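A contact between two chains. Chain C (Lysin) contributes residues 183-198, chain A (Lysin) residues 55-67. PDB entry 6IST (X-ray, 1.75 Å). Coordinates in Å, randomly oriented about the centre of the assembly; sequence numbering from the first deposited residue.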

# COMPACT_ATOMS: atom_id res chain seq x y z
N TRP C 183 -3.12 -1.36 10.95
CA TRP C 183 -4.32 -1.01 10.24
C TRP C 183 -4.27 -1.57 8.83
O TRP C 183 -3.21 -1.64 8.27
CB TRP C 183 -4.46 0.51 10.18
CG TRP C 183 -4.84 1.13 11.47
CD1 TRP C 183 -4.04 1.39 12.52
CD2 TRP C 183 -6.15 1.56 11.83
NE1 TRP C 183 -4.76 1.94 13.54
CE2 TRP C 183 -6.06 2.10 13.13
CE3 TRP C 183 -7.38 1.55 11.16
CZ2 TRP C 183 -7.16 2.63 13.78
CZ3 TRP C 183 -8.48 2.11 11.79
CH2 TRP C 183 -8.36 2.66 13.09
N PHE C 184 -5.42 -1.97 8.30
CA PHE C 184 -5.53 -2.59 6.95
C PHE C 184 -6.41 -1.75 6.10
O PHE C 184 -7.52 -1.46 6.46
CB PHE C 184 -6.06 -3.97 7.14
CG PHE C 184 -6.21 -4.80 5.89
CD1 PHE C 184 -5.25 -4.85 4.93
CD2 PHE C 184 -7.34 -5.59 5.76
CE1 PHE C 184 -5.43 -5.64 3.82
CE2 PHE C 184 -7.53 -6.41 4.66
CZ PHE C 184 -6.55 -6.42 3.68
N VAL C 185 -5.91 -1.39 4.92
CA VAL C 185 -6.67 -0.66 3.94
C VAL C 185 -7.15 -1.63 2.90
O VAL C 185 -6.35 -2.40 2.36
CB VAL C 185 -5.78 0.44 3.31
CG1 VAL C 185 -6.47 1.14 2.16
CG2 VAL C 185 -5.36 1.39 4.41
N ILE C 186 -8.46 -1.64 2.68
CA ILE C 186 -9.09 -2.51 1.72
C ILE C 186 -10.44 -1.91 1.32
O ILE C 186 -11.16 -1.41 2.16
CB ILE C 186 -9.32 -3.93 2.31
CG1 ILE C 186 -10.04 -4.84 1.31
CG2 ILE C 186 -10.06 -3.88 3.63
CD1 ILE C 186 -9.99 -6.31 1.60
N GLY C 187 -10.73 -1.98 0.03
CA GLY C 187 -12.01 -1.43 -0.53
C GLY C 187 -12.26 0.04 -0.22
O GLY C 187 -13.39 0.44 -0.03
N GLY C 188 -11.21 0.84 -0.15
CA GLY C 188 -11.38 2.24 0.20
C GLY C 188 -11.74 2.45 1.66
O GLY C 188 -12.19 3.53 2.00
N LYS C 189 -11.53 1.45 2.51
CA LYS C 189 -11.82 1.55 3.94
C LYS C 189 -10.56 1.20 4.75
O LYS C 189 -9.60 0.68 4.26
CB LYS C 189 -12.93 0.60 4.39
CG LYS C 189 -14.17 0.50 3.54
CD LYS C 189 -14.83 1.82 3.35
CE LYS C 189 -16.31 1.71 3.00
NZ LYS C 189 -16.66 0.63 2.06
N ARG C 190 -10.61 1.49 6.02
CA ARG C 190 -9.52 1.12 6.88
C ARG C 190 -10.03 0.29 8.07
O ARG C 190 -11.06 0.58 8.67
CB ARG C 190 -8.70 2.31 7.28
CG ARG C 190 -9.36 3.30 8.15
CD ARG C 190 -8.56 4.63 8.14
NE ARG C 190 -9.45 5.64 8.69
CZ ARG C 190 -9.62 5.91 9.97
NH1 ARG C 190 -8.89 5.32 10.92
NH2 ARG C 190 -10.50 6.82 10.31
N ILE C 191 -9.32 -0.76 8.39
CA ILE C 191 -9.72 -1.68 9.46
C ILE C 191 -8.62 -1.77 10.48
O ILE C 191 -7.52 -2.07 10.12
CB ILE C 191 -9.99 -3.08 8.91
CG1 ILE C 191 -11.02 -2.97 7.78
CG2 ILE C 191 -10.42 -4.02 10.06
CD1 ILE C 191 -11.52 -4.28 7.21
N TYR C 192 -8.90 -1.47 11.74
CA TYR C 192 -7.99 -1.74 12.85
C TYR C 192 -7.88 -3.25 13.06
O TYR C 192 -8.89 -3.97 13.12
CB TYR C 192 -8.41 -1.03 14.15
CG TYR C 192 -7.66 -1.51 15.35
CD1 TYR C 192 -6.32 -1.21 15.49
CD2 TYR C 192 -8.29 -2.23 16.37
CE1 TYR C 192 -5.59 -1.68 16.58
CE2 TYR C 192 -7.59 -2.69 17.47
CZ TYR C 192 -6.24 -2.39 17.58
OH TYR C 192 -5.50 -2.78 18.62
N LEU C 193 -6.65 -3.76 13.05
CA LEU C 193 -6.42 -5.17 13.22
C LEU C 193 -6.17 -5.52 14.73
O LEU C 193 -5.13 -5.25 15.26
CB LEU C 193 -5.20 -5.57 12.39
CG LEU C 193 -5.35 -5.35 10.89
CD1 LEU C 193 -3.95 -5.54 10.28
CD2 LEU C 193 -6.43 -6.16 10.20
N PRO C 194 -7.14 -6.16 15.41
CA PRO C 194 -7.00 -6.32 16.88
C PRO C 194 -6.01 -7.37 17.37
O PRO C 194 -5.49 -7.22 18.47
CB PRO C 194 -8.42 -6.67 17.35
CG PRO C 194 -9.31 -6.42 16.19
CD PRO C 194 -8.48 -6.48 14.93
N THR C 195 -5.76 -8.38 16.57
CA THR C 195 -4.87 -9.46 16.96
C THR C 195 -3.97 -9.82 15.86
O THR C 195 -4.22 -9.46 14.71
CB THR C 195 -5.64 -10.76 17.38
OG1 THR C 195 -6.17 -11.46 16.22
CG2 THR C 195 -6.74 -10.46 18.49
N MET C 196 -2.98 -10.67 16.19
CA MET C 196 -2.07 -11.13 15.18
C MET C 196 -2.75 -12.05 14.19
O MET C 196 -2.26 -12.18 13.09
CB MET C 196 -0.79 -11.77 15.78
CG MET C 196 0.28 -10.72 16.21
SD MET C 196 0.87 -9.50 14.96
CE MET C 196 1.26 -10.58 13.61
N THR C 197 -3.84 -12.69 14.54
CA THR C 197 -4.54 -13.55 13.54
C THR C 197 -5.24 -12.70 12.52
O THR C 197 -5.28 -13.07 11.36
CB THR C 197 -5.56 -14.47 14.20
OG1 THR C 197 -4.89 -15.23 15.23
CG2 THR C 197 -6.21 -15.48 13.13
N TYR C 198 -5.75 -11.55 12.94
CA TYR C 198 -6.23 -10.57 11.98
C TYR C 198 -5.11 -10.08 11.06
O TYR C 198 -5.30 -10.06 9.83
CB TYR C 198 -6.95 -9.45 12.64
CG TYR C 198 -8.35 -9.82 13.08
CD1 TYR C 198 -9.38 -9.82 12.18
CD2 TYR C 198 -8.63 -10.09 14.42
CE1 TYR C 198 -10.68 -10.17 12.60
CE2 TYR C 198 -9.91 -10.41 14.84
CZ TYR C 198 -10.93 -10.44 13.92
OH TYR C 198 -12.19 -10.76 14.33
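Chain A 55-67: NFGLKMMEAALPQ

A short helix of chain A packs its apolar side against a β-hairpin and the start of a helix in chain C, a largely hydrophobic contact fastened by an aromatic stack near one end and a single hydrogen bond near the other. In chain C, strands 183-186 and 189-192 are joined by a type I' turn from Ile C186 to Lys C189, and residues 196-198 begin a helix whose first turn is capped, weakly, by Thr C195 OG1. Chain A is helical from Phe A56 to Ala A64, with Asn A55 as its N-cap; Leu A65 then leaves helical geometry. The helix crosses strand 183-186 at -58°, with axes 9.8 Å apart at closest approach, and runs at 139° to strand 189-192, with axes 9.5 Å apart. Its N-terminal end lies by Tyr C198 (CA to Phe A56 CA, 6.3 Å) and its C-terminal end by the turn (Gly C187 CA to Ala A64 CA, 6.0 Å). Phe A56, Met A60 and Ala A64, spaced four apart, all point their CA-to-CB bonds toward chain C. The ring of Phe A56 stacks with an offset on that of Tyr C198, centroids 3.9 Å apart and planes at 9°. One turn on, Met A60 extends its SD to 3.5 Å from Leu C193 CD2 and 4.0 Å from Phe C184 CD2, and meets the edge of the Tyr C198 ring, while Met A60 CB lies 3.9 Å from Ile C191 CD1. The small Ala A64 brings its CB within 3.8 Å of Ile C186 CG2. Lys C189 NZ donates to Ala A64 O at 2.8 Å, a carbonyl at the helix end. Beside it, Gly C187 CA lies 3.8 Å from Leu A65 CD2; a CB on this glycine would clash with that methyl. The two stretches together bury 656 Å².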

# COMPACT_ATOMS: atom_id res chain seq x y z
N ASN A 55 -13.86 -17.29 8.70
CA ASN A 55 -12.50 -16.84 8.37
C ASN A 55 -12.38 -15.33 8.52
O ASN A 55 -13.23 -14.60 8.01
CB ASN A 55 -12.16 -17.19 6.94
CG ASN A 55 -10.76 -16.77 6.58
OD1 ASN A 55 -10.58 -15.67 6.12
ND2 ASN A 55 -9.79 -17.57 6.87
N PHE A 56 -11.37 -14.87 9.26
CA PHE A 56 -11.22 -13.41 9.46
C PHE A 56 -10.90 -12.61 8.19
O PHE A 56 -11.28 -11.46 8.09
CB PHE A 56 -10.16 -13.07 10.52
CG PHE A 56 -10.47 -13.52 11.95
CD1 PHE A 56 -11.68 -14.04 12.34
CD2 PHE A 56 -9.48 -13.36 12.94
CE1 PHE A 56 -11.92 -14.40 13.67
CE2 PHE A 56 -9.72 -13.72 14.27
CZ PHE A 56 -10.92 -14.25 14.63
N GLY A 57 -10.23 -13.19 7.21
CA GLY A 57 -10.09 -12.51 5.93
C GLY A 57 -11.44 -12.25 5.26
O GLY A 57 -11.74 -11.14 4.81
N LEU A 58 -12.27 -13.28 5.21
CA LEU A 58 -13.66 -13.14 4.77
C LEU A 58 -14.38 -12.06 5.58
O LEU A 58 -15.02 -11.15 5.01
CB LEU A 58 -14.41 -14.44 4.87
CG LEU A 58 -15.88 -14.35 4.40
CD1 LEU A 58 -15.98 -13.79 2.97
CD2 LEU A 58 -16.57 -15.73 4.51
N LYS A 59 -14.29 -12.13 6.90
CA LYS A 59 -15.00 -11.15 7.73
C LYS A 59 -14.58 -9.72 7.44
O LYS A 59 -15.45 -8.77 7.31
CB LYS A 59 -14.84 -11.46 9.20
CG LYS A 59 -15.53 -12.72 9.67
CD LYS A 59 -17.04 -12.50 9.80
CE LYS A 59 -17.65 -13.71 10.50
NZ LYS A 59 -19.13 -13.66 10.37
N MET A 60 -13.28 -9.51 7.24
CA MET A 60 -12.81 -8.17 6.87
C MET A 60 -13.29 -7.72 5.44
O MET A 60 -13.78 -6.61 5.26
CB MET A 60 -11.25 -8.12 7.03
CG MET A 60 -10.76 -8.03 8.48
SD MET A 60 -8.96 -7.89 8.54
CE MET A 60 -8.52 -9.50 7.95
N MET A 61 -13.30 -8.61 4.45
CA MET A 61 -13.88 -8.27 3.15
C MET A 61 -15.38 -7.95 3.30
O MET A 61 -15.85 -6.95 2.73
CB MET A 61 -13.71 -9.39 2.14
CG MET A 61 -12.27 -9.61 1.66
SD MET A 61 -12.09 -10.71 0.13
CE MET A 61 -12.37 -12.27 0.92
N GLU A 62 -16.12 -8.71 4.12
CA GLU A 62 -17.59 -8.48 4.18
C GLU A 62 -17.90 -7.14 4.85
O GLU A 62 -18.86 -6.44 4.47
CB GLU A 62 -18.30 -9.64 4.87
CG GLU A 62 -18.24 -10.94 4.03
CD GLU A 62 -18.94 -12.15 4.67
OE1 GLU A 62 -18.98 -12.24 5.92
OE2 GLU A 62 -19.46 -13.04 3.93
N ALA A 63 -17.07 -6.77 5.81
CA ALA A 63 -17.21 -5.50 6.49
C ALA A 63 -16.86 -4.30 5.64
O ALA A 63 -17.38 -3.20 5.86
CB ALA A 63 -16.35 -5.50 7.75
N ALA A 64 -15.88 -4.46 4.76
CA ALA A 64 -15.37 -3.35 4.02
C ALA A 64 -16.09 -3.15 2.66
O ALA A 64 -16.04 -2.06 2.09
CB ALA A 64 -13.86 -3.49 3.77
N LEU A 65 -16.69 -4.22 2.13
CA LEU A 65 -17.23 -4.22 0.79
C LEU A 65 -18.72 -4.46 0.95
O LEU A 65 -19.14 -5.59 1.09
CB LEU A 65 -16.57 -5.34 -0.03
CG LEU A 65 -15.04 -5.28 -0.18
CD1 LEU A 65 -14.50 -6.62 -0.69
CD2 LEU A 65 -14.59 -4.14 -1.04
N PRO A 66 -19.54 -3.39 0.89
CA PRO A 66 -21.00 -3.58 1.00
C PRO A 66 -21.54 -4.52 -0.05
O PRO A 66 -21.09 -4.49 -1.19
CB PRO A 66 -21.56 -2.17 0.74
CG PRO A 66 -20.42 -1.25 1.04
CD PRO A 66 -19.17 -1.98 0.68
N GLN A 67 -22.57 -5.27 0.30
CA GLN A 67 -23.26 -6.13 -0.69
C GLN A 67 -24.20 -5.29 -1.57
O GLN A 67 -24.93 -4.48 -1.07
CB GLN A 67 -24.13 -7.20 -0.00
CG GLN A 67 -24.79 -8.17 -0.97
CD GLN A 67 -25.52 -9.37 -0.30
OE1 GLN A 67 -26.03 -10.26 -1.01
NE2 GLN A 67 -25.58 -9.39 1.02